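Local coordinates for protein plantacyanin (Spinacia oleracea, PDB 1F56) that binds a single copper ion as a basic blue cupredoxin of the phytocyanin family and probably shuttles electrons through it, at the copper (I) ion site. Numbering follows the deposited sequence.

The copper (I) ion site. Residues 9, 33-35, 74, 76, 79, 84. With CU1 (copper (I) ion), chain B.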
loop_
_atom_site.group_PDB
_atom_site.type_symbol
_atom_site.label_atom_id
_atom_site.label_comp_id
_atom_site.label_asym_id
_atom_site.label_seq_id
_atom_site.Cartn_x
_atom_site.Cartn_y
_atom_site.Cartn_z
ATOM N N PHE A 9 7.862 -6.165 -5.547
ATOM C CA PHE A 9 8.994 -5.937 -4.645
ATOM C C PHE A 9 9.580 -4.563 -4.937
ATOM O O PHE A 9 10.035 -3.858 -4.044
ATOM C CB PHE A 9 10.026 -7.056 -4.822
ATOM C CG PHE A 9 9.540 -8.395 -4.321
ATOM C CD1 PHE A 9 9.644 -8.725 -2.975
ATOM C CD2 PHE A 9 8.920 -9.294 -5.185
ATOM C CE1 PHE A 9 9.136 -9.928 -2.495
ATOM C CE2 PHE A 9 8.407 -10.502 -4.719
ATOM C CZ PHE A 9 8.514 -10.818 -3.373
ATOM N N GLN A 33 -0.276 -13.739 -5.338
ATOM C CA GLN A 33 1.166 -13.562 -5.178
ATOM C C GLN A 33 1.562 -12.505 -4.164
ATOM O O GLN A 33 2.710 -12.481 -3.698
ATOM C CB GLN A 33 1.803 -13.238 -6.530
ATOM C CG GLN A 33 1.721 -14.400 -7.516
ATOM C CD GLN A 33 2.649 -14.233 -8.707
ATOM O OE1 GLN A 33 2.819 -15.157 -9.504
ATOM N NE2 GLN A 33 3.250 -13.050 -8.834
ATOM N N HIS A 34 0.613 -11.630 -3.839
ATOM C CA HIS A 34 0.830 -10.553 -2.868
ATOM C C HIS A 34 -0.518 -10.174 -2.253
ATOM O O HIS A 34 -1.569 -10.700 -2.627
ATOM C CB HIS A 34 1.372 -9.274 -3.557
ATOM C CG HIS A 34 2.657 -9.462 -4.295
ATOM N ND1 HIS A 34 3.876 -9.549 -3.661
ATOM C CD2 HIS A 34 2.912 -9.601 -5.618
ATOM C CE1 HIS A 34 4.827 -9.744 -4.558
ATOM N NE2 HIS A 34 4.268 -9.782 -5.754
ATOM N N ASN A 35 -0.463 -9.248 -1.308
ATOM C CA ASN A 35 -1.656 -8.691 -0.704
ATOM C C ASN A 35 -1.311 -7.245 -0.353
ATOM O O ASN A 35 -0.139 -6.830 -0.458
ATOM C CB ASN A 35 -2.101 -9.499 0.527
ATOM C CG ASN A 35 -1.163 -9.374 1.697
ATOM O OD1 ASN A 35 -0.149 -8.684 1.640
ATOM N ND2 ASN A 35 -1.507 -10.051 2.785
ATOM N N CYS A 74 2.954 -5.368 2.142
ATOM C CA CYS A 74 2.509 -6.684 1.689
ATOM C C CYS A 74 2.930 -7.463 2.912
ATOM O O CYS A 74 4.037 -7.268 3.403
ATOM C CB CYS A 74 3.309 -7.205 0.498
ATOM S SG CYS A 74 2.852 -8.918 0.100
ATOM N N PHE A 76 3.103 -10.971 3.224
ATOM C CA PHE A 76 3.657 -12.310 3.027
ATOM C C PHE A 76 5.120 -12.311 3.486
ATOM O O PHE A 76 5.809 -11.301 3.386
ATOM C CB PHE A 76 3.546 -12.732 1.557
ATOM C CG PHE A 76 2.122 -12.828 1.042
ATOM C CD1 PHE A 76 1.034 -12.756 1.909
ATOM C CD2 PHE A 76 1.879 -13.067 -0.309
ATOM C CE1 PHE A 76 -0.288 -12.932 1.432
ATOM C CE2 PHE A 76 0.575 -13.243 -0.797
ATOM C CZ PHE A 76 -0.511 -13.175 0.084
ATOM N N HIS A 79 8.323 -10.298 2.018
ATOM C CA HIS A 79 7.970 -9.227 1.080
ATOM C C HIS A 79 8.127 -7.797 1.596
ATOM O O HIS A 79 8.629 -6.922 0.877
ATOM C CB HIS A 79 6.553 -9.431 0.544
ATOM C CG HIS A 79 6.401 -10.659 -0.296
ATOM N ND1 HIS A 79 5.479 -10.750 -1.315
ATOM C CD2 HIS A 79 7.010 -11.867 -0.233
ATOM C CE1 HIS A 79 5.522 -11.958 -1.842
ATOM N NE2 HIS A 79 6.442 -12.657 -1.205
ATOM N N MET A 84 8.405 -4.202 -0.115
ATOM C CA MET A 84 7.003 -4.004 -0.423
ATOM C C MET A 84 6.274 -3.224 0.674
ATOM O O MET A 84 5.547 -3.780 1.495
ATOM C CB MET A 84 6.312 -5.338 -0.693
ATOM C CG MET A 84 6.656 -5.922 -2.049
ATOM S SD MET A 84 5.516 -7.222 -2.558
ATOM C CE MET A 84 4.227 -6.258 -3.459
HETATM CU CU CU1 B . 4.076 -9.339 -1.646
#
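Plantacyanin illustrates how a type 1 (blue) copper site is built in a cupredoxin: loops at one end of the beta barrel, rather than the strands themselves, wrap the ion. His34 comes from the loop 29-35 that leads into strand 36-39. The other ligands belong to the stretch between strands 68-73 and 85-90, which leaves the barrel at Cys74, turns round the copper through Phe76 and His79, and returns at Met84, so that each end of the loop supplies a sulfur. The strong ligands are the two histidine nitrogens and the cysteine sulfur. Both imidazoles bind through ND1, the nitrogen next to the side-chain attachment, 2.0 Å from the copper in His34 and likewise in His79. Each histidine CG lies anti to the carbonyl carbon, but the second torsion turns the rings differently. Cys74 extends its SG anti to the backbone N (chi1 173°) and holds the copper at 2.2 Å. The angle at the copper between Cys74 SG and His34 ND1 opens to 139°, against 99° between the two histidine nitrogens. Met84 is the weak axial ligand of the type 1 site, its SD making a longer contact of 2.7 Å with the copper; chi3 bends the chain so that methyl CE lies 3.3 Å above the plane of the His34 ring, toward its rim. His79 is sandwiched between the side-chain methylene CB of Phe76 over the centre of one face and the ring-tip CZ of Phe9 over the other, 3.4 Å above the imidazole plane. Phe9 also meets the His34 edge in plane through CE2, which probably helps to hold both rings in place. Behind the cysteine, the backbone N of Asn35 points at SG of Cys74 in a weak hydrogen bond of 3.6 Å, which may temper the charge on the thiolate.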